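Lmo0651 protein (Listeria monocytogenes serovar 1/2a, PDB 6EP3) probably binds specific DNA sequences as a GntR-family transcription factor that controls expression of the Agr system in Listeria monocytogenes and mediates virulence. Local coordinates at residues 11-14 against 15-19; 42-45 against 46-49. All coordinates share one frame; numbering follows the deposited sequence.

Contact 1: 11-14 against 15-19; sequences MVYN and LLLEK
The first helix of the GntR-type winged helix-turn-helix domain, helix 8-21, is held here by four consecutive i to i+4 backbone bonds that join 11-14 to 15-18, and by side chains meeting one turn apart. Leu15 N donates to Met11 O at 2.7 Å and Leu16 N to Val12 O at 2.7 Å, both almost straight. Leu17 N to Tyr13 O keeps the same spacing, whereas the last of the four, Glu18 N to Asn14 O, is more bent at 147°. On one flank Met11 and Leu15 run side by side in the same direction. CG of Met11 stands anti to its own backbone N (chi1 166°), which sets it 4.1 Å from Leu15 CD1. On another flank the Tyr13 ring meets Leu17 obliquely, CE2 to CD2 at 4.3 Å, while its hydroxyl is hydrogen-bonded to Gln57. The buried residues face the rest of the protein: Val12 and Leu16 pack on helix 33-40, Leu16 also reaches helix 44-56, and Leu17 touches His162 and Phe163 of helix 147-163. These residues thus pack both on the helix-turn-helix and on helix 147-163. Glu18 CG lies beside its own backbone N (chi1 -54°), 3.1 Å from Asn14 O.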
ATOM      1  N   MET B  11      -8.024 -11.537  20.095  1.00 83.56           N
ATOM      2  CA  MET B  11      -9.075 -12.546  20.003  1.00 80.75           C
ATOM      3  C   MET B  11     -10.232 -12.035  19.161  1.00 71.10           C
ATOM      4  O   MET B  11     -10.557 -12.605  18.112  1.00 73.64           O
ATOM      5  CB  MET B  11      -9.567 -12.933  21.401  1.00 78.94           C
ATOM      6  CG  MET B  11     -10.881 -13.708  21.383  1.00 86.62           C
ATOM      7  SD  MET B  11     -11.583 -14.000  23.020  1.00101.60           S
ATOM      8  CE  MET B  11     -10.677 -15.465  23.518  1.00100.31           C
ATOM      9  N   VAL B  12     -10.840 -10.930  19.597  1.00 70.05           N
ATOM     10  CA  VAL B  12     -12.003 -10.402  18.891  1.00 70.90           C
ATOM     11  C   VAL B  12     -11.643 -10.158  17.435  1.00 75.48           C
ATOM     12  O   VAL B  12     -12.323 -10.635  16.516  1.00 78.04           O
ATOM     13  CB  VAL B  12     -12.503  -9.115  19.571  1.00 65.56           C
ATOM     14  CG1 VAL B  12     -13.423  -8.342  18.637  1.00 69.94           C
ATOM     15  CG2 VAL B  12     -13.207  -9.448  20.864  1.00 62.97           C
ATOM     16  N   TYR B  13     -10.517  -9.470  17.215  1.00 74.94           N
ATOM     17  CA  TYR B  13     -10.005  -9.271  15.867  1.00 68.11           C
ATOM     18  C   TYR B  13     -10.018 -10.587  15.105  1.00 72.61           C
ATOM     19  O   TYR B  13     -10.734 -10.740  14.106  1.00 78.00           O
ATOM     20  CB  TYR B  13      -8.594  -8.677  15.930  1.00 59.24           C
ATOM     21  CG  TYR B  13      -7.897  -8.574  14.590  1.00 59.80           C
ATOM     22  CD1 TYR B  13      -8.045  -7.444  13.802  1.00 64.08           C
ATOM     23  CD2 TYR B  13      -7.075  -9.596  14.123  1.00 66.36           C
ATOM     24  CE1 TYR B  13      -7.412  -7.336  12.581  1.00 62.12           C
ATOM     25  CE2 TYR B  13      -6.436  -9.496  12.901  1.00 67.14           C
ATOM     26  CZ  TYR B  13      -6.612  -8.362  12.133  1.00 70.25           C
ATOM     27  OH  TYR B  13      -5.980  -8.252  10.916  1.00 72.20           O
ATOM     28  N   ASN B  14      -9.276 -11.572  15.620  1.00 69.78           N
ATOM     29  CA  ASN B  14      -9.192 -12.865  14.953  1.00 74.22           C
ATOM     30  C   ASN B  14     -10.580 -13.433  14.708  1.00 76.17           C
ATOM     31  O   ASN B  14     -10.900 -13.861  13.594  1.00 80.49           O
ATOM     32  CB  ASN B  14      -8.341 -13.829  15.779  1.00 71.36           C
ATOM     33  CG  ASN B  14      -6.858 -13.614  15.566  1.00 80.60           C
ATOM     34  OD1 ASN B  14      -6.237 -12.782  16.230  1.00 85.28           O
ATOM     35  ND2 ASN B  14      -6.284 -14.352  14.626  1.00 85.84           N
ATOM     36  N   LEU B  15     -11.435 -13.391  15.734  1.00 72.01           N
ATOM     37  CA  LEU B  15     -12.799 -13.879  15.582  1.00 75.22           C
ATOM     38  C   LEU B  15     -13.463 -13.220  14.381  1.00 74.69           C
ATOM     39  O   LEU B  15     -13.907 -13.898  13.445  1.00 78.80           O
ATOM     40  CB  LEU B  15     -13.590 -13.616  16.864  1.00 75.94           C
ATOM     41  CG  LEU B  15     -13.414 -14.674  17.957  1.00 76.15           C
ATOM     42  CD1 LEU B  15     -14.292 -14.361  19.160  1.00 69.93           C
ATOM     43  CD2 LEU B  15     -13.700 -16.070  17.420  1.00 76.47           C
ATOM     44  N   LEU B  16     -13.475 -11.885  14.368  1.00 66.15           N
ATOM     45  CA  LEU B  16     -14.068 -11.174  13.245  1.00 66.42           C
ATOM     46  C   LEU B  16     -13.409 -11.588  11.939  1.00 64.70           C
ATOM     47  O   LEU B  16     -14.096 -11.864  10.947  1.00 58.74           O
ATOM     48  CB  LEU B  16     -13.948  -9.666  13.460  1.00 71.21           C
ATOM     49  CG  LEU B  16     -14.867  -8.797  12.605  1.00 77.51           C
ATOM     50  CD1 LEU B  16     -16.316  -9.186  12.844  1.00 80.37           C
ATOM     51  CD2 LEU B  16     -14.649  -7.324  12.909  1.00 79.34           C
ATOM     52  N   LEU B  17     -12.079 -11.715  11.946  1.00 62.57           N
ATOM     53  CA  LEU B  17     -11.376 -12.070  10.721  1.00 67.24           C
ATOM     54  C   LEU B  17     -11.835 -13.421  10.206  1.00 70.68           C
ATOM     55  O   LEU B  17     -11.995 -13.614   8.991  1.00 72.78           O
ATOM     56  CB  LEU B  17      -9.867 -12.081  10.963  1.00 67.36           C
ATOM     57  CG  LEU B  17      -9.040 -12.568   9.773  1.00 70.29           C
ATOM     58  CD1 LEU B  17      -9.262 -11.660   8.575  1.00 67.31           C
ATOM     59  CD2 LEU B  17      -7.564 -12.640  10.124  1.00 73.27           C
ATOM     60  N   GLU B  18     -12.110 -14.357  11.117  1.00 72.44           N
ATOM     61  CA  GLU B  18     -12.515 -15.672  10.652  1.00 77.41           C
ATOM     62  C   GLU B  18     -13.919 -15.616  10.068  1.00 79.99           C
ATOM     63  O   GLU B  18     -14.206 -16.300   9.078  1.00 83.89           O
ATOM     64  CB  GLU B  18     -12.427 -16.678  11.799  1.00 78.95           C
ATOM     65  CG  GLU B  18     -11.054 -16.695  12.465  1.00 86.04           C
ATOM     66  CD  GLU B  18      -9.934 -17.168  11.558  1.00 91.44           C
ATOM     67  OE1 GLU B  18      -8.822 -16.605  11.649  1.00 87.62           O
ATOM     68  OE2 GLU B  18     -10.183 -18.032  10.697  1.00 90.32           O
ATOM     69  N   LYS B  19     -14.765 -14.729  10.604  1.00 80.15           N
ATOM     70  CA  LYS B  19     -16.074 -14.495  10.006  1.00 79.34           C
ATOM     71  C   LYS B  19     -15.945 -13.950   8.594  1.00 84.36           C
ATOM     72  O   LYS B  19     -16.843 -14.144   7.766  1.00 92.24           O
ATOM     73  CB  LYS B  19     -16.884 -13.532  10.874  1.00 72.27           C
ATOM     74  CG  LYS B  19     -17.601 -14.191  12.037  1.00 81.76           C
ATOM     75  CD  LYS B  19     -18.812 -13.375  12.451  1.00 87.74           C
ATOM     76  CE  LYS B  19     -19.791 -14.203  13.261  1.00 93.82           C
ATOM     77  NZ  LYS B  19     -21.133 -13.556  13.322  1.00 97.40           N
TER

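Contact 2: 42-45 against 46-49; sequences VSRS and PLRK
Helix 44-56 is the recognition helix of the GntR-type helix-turn-helix, and residues 42-49 form its first turn with the end of the preceding loop. Pro46 comes first in 46-49: its ring carries no N-H to donate, which suits the opening turn of a helix, and it slides past Val42 in the opposite direction, CG lying 4.0 Å from Val42 CB. The same CG sits 3.3 Å from Ser43 O. Leu47, buried against Leu36 and Ala37 of helix 33-40, extends CD2 to 3.5 Å from Arg44 NE, the two side chains crossing at a slant. Arg48 N then donates to Arg44 O at 2.9 Å. Beyond this backbone bond the two arginine side chains meet with their guanidinium planes 82° apart: Arg44 presents an edge, and its NH1 stands over the centre of one face of the Arg48 group. Arg44 bends at chi2 and chi3 to get there, and its NH2 forms a salt bridge with Glu33. Arg48 NH1 pairs with a bound sulfate. These anions probably offset the closeness of the two positive groups, and the sulfate, probably from the crystallisation liquor, is consistent with a site that could take a DNA phosphate. Lys49 closes the turn with a weak backbone bond, N to Ser45 O at 3.3 Å, and its side chain packs on Tyr62 of the second subunit. Its chain passes alongside Ser45, CE lying 4.0 Å from Ser45 OG.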
ATOM      1  N   VAL B  42     -18.353  -9.520  24.201  1.00 92.12           N
ATOM      2  CA  VAL B  42     -17.381  -8.471  24.458  1.00 94.39           C
ATOM      3  C   VAL B  42     -18.062  -7.113  24.484  1.00 97.64           C
ATOM      4  O   VAL B  42     -19.190  -6.929  24.012  1.00 94.96           O
ATOM      5  CB  VAL B  42     -16.242  -8.497  23.416  1.00 90.71           C
ATOM      6  CG1 VAL B  42     -15.739  -9.909  23.248  1.00 89.25           C
ATOM      7  CG2 VAL B  42     -16.742  -7.974  22.075  1.00 90.55           C
ATOM      8  N   SER B  43     -17.366  -6.147  25.076  1.00103.18           N
ATOM      9  CA  SER B  43     -17.768  -4.755  25.001  1.00107.26           C
ATOM     10  C   SER B  43     -17.421  -4.212  23.617  1.00111.09           C
ATOM     11  O   SER B  43     -16.805  -4.891  22.792  1.00120.27           O
ATOM     12  CB  SER B  43     -17.095  -3.942  26.105  1.00108.34           C
ATOM     13  OG  SER B  43     -17.600  -2.621  26.140  1.00112.50           O
ATOM     14  N   ARG B  44     -17.814  -2.971  23.350  1.00103.17           N
ATOM     15  CA  ARG B  44     -17.569  -2.422  22.025  1.00105.05           C
ATOM     16  C   ARG B  44     -16.168  -1.846  21.871  1.00103.42           C
ATOM     17  O   ARG B  44     -15.729  -1.632  20.736  1.00107.91           O
ATOM     18  CB  ARG B  44     -18.619  -1.359  21.693  1.00106.99           C
ATOM     19  CG  ARG B  44     -19.779  -1.907  20.873  1.00110.03           C
ATOM     20  CD  ARG B  44     -20.225  -0.941  19.785  1.00115.52           C
ATOM     21  NE  ARG B  44     -19.291  -0.848  18.666  1.00115.51           N
ATOM     22  CZ  ARG B  44     -18.522   0.209  18.425  1.00114.99           C
ATOM     23  NH1 ARG B  44     -18.564   1.256  19.236  1.00114.29           N
ATOM     24  NH2 ARG B  44     -17.713   0.217  17.375  1.00113.13           N
ATOM     25  N   SER B  45     -15.455  -1.601  22.970  1.00100.28           N
ATOM     26  CA  SER B  45     -14.100  -1.062  22.859  1.00 98.74           C
ATOM     27  C   SER B  45     -13.159  -1.980  22.091  1.00 95.43           C
ATOM     28  O   SER B  45     -12.426  -1.480  21.218  1.00 93.78           O
ATOM     29  CB  SER B  45     -13.547  -0.741  24.252  1.00101.03           C
ATOM     30  OG  SER B  45     -12.150  -0.496  24.192  1.00 98.47           O
ATOM     31  N   PRO B  46     -13.105  -3.303  22.346  1.00 90.41           N
ATOM     32  CA  PRO B  46     -12.257  -4.161  21.506  1.00 90.96           C
ATOM     33  C   PRO B  46     -12.747  -4.232  20.069  1.00 94.07           C
ATOM     34  O   PRO B  46     -11.983  -3.986  19.127  1.00100.15           O
ATOM     35  CB  PRO B  46     -12.334  -5.527  22.201  1.00 89.06           C
ATOM     36  CG  PRO B  46     -13.581  -5.475  23.014  1.00 86.71           C
ATOM     37  CD  PRO B  46     -13.689  -4.059  23.470  1.00 83.61           C
ATOM     38  N   LEU B  47     -14.034  -4.550  19.905  1.00 94.67           N
ATOM     39  CA  LEU B  47     -14.628  -4.723  18.582  1.00 90.54           C
ATOM     40  C   LEU B  47     -14.345  -3.525  17.683  1.00 85.98           C
ATOM     41  O   LEU B  47     -13.772  -3.669  16.595  1.00 90.25           O
ATOM     42  CB  LEU B  47     -16.134  -4.956  18.727  1.00 91.64           C
ATOM     43  CG  LEU B  47     -16.991  -4.955  17.463  1.00 93.33           C
ATOM     44  CD1 LEU B  47     -17.960  -6.107  17.520  1.00 97.71           C
ATOM     45  CD2 LEU B  47     -17.738  -3.637  17.322  1.00 95.76           C
ATOM     46  N   ARG B  48     -14.742  -2.333  18.136  1.00 78.78           N
ATOM     47  CA  ARG B  48     -14.426  -1.097  17.425  1.00 76.08           C
ATOM     48  C   ARG B  48     -12.971  -1.086  16.977  1.00 77.19           C
ATOM     49  O   ARG B  48     -12.674  -0.941  15.784  1.00 76.71           O
ATOM     50  CB  ARG B  48     -14.731   0.102  18.328  1.00 77.81           C
ATOM     51  CG  ARG B  48     -13.978   1.375  17.983  1.00 89.82           C
ATOM     52  CD  ARG B  48     -14.449   2.543  18.841  1.00 96.11           C
ATOM     53  NE  ARG B  48     -15.730   3.077  18.386  1.00107.61           N
ATOM     54  CZ  ARG B  48     -16.624   3.653  19.184  1.00113.33           C
ATOM     55  NH1 ARG B  48     -16.378   3.764  20.482  1.00110.89           N
ATOM     56  NH2 ARG B  48     -17.766   4.114  18.685  1.00114.30           N
ATOM     57  N   LYS B  49     -12.057  -1.299  17.929  1.00 73.05           N
ATOM     58  CA  LYS B  49     -10.632  -1.319  17.624  1.00 69.18           C
ATOM     59  C   LYS B  49     -10.340  -2.267  16.471  1.00 66.73           C
ATOM     60  O   LYS B  49      -9.729  -1.880  15.466  1.00 66.65           O
ATOM     61  CB  LYS B  49      -9.847  -1.723  18.874  1.00 72.98           C
ATOM     62  CG  LYS B  49      -9.355  -0.548  19.706  1.00 80.64           C
ATOM     63  CD  LYS B  49      -8.306  -0.973  20.723  1.00 85.31           C
ATOM     64  CE  LYS B  49      -8.940  -1.434  22.019  1.00 88.48           C
ATOM     65  NZ  LYS B  49      -7.999  -1.283  23.161  1.00 93.29           N
TER

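Overall arrangement
Both contacts are local helix turns within the GntR-type DNA-binding domain, their centres about 12 Å apart and joined directly by packing of Val12 against Val42, Pro46 and Leu47. Contact 1 belongs to the first helix and is mainly apolar, its buried residues packing on the other DNA-binding-domain helices and on helix 147-163. Contact 2 opens the recognition helix farther from the chain's centre; Pro46 and Leu47 are buried, but the two serines are exposed, and arginines with acidic and sulfate partners dominate. Backbone bonding differs likewise: four i to i+4 bonds between the segments of contact 1, two between those of contact 2. Only contact 2 meets the second subunit.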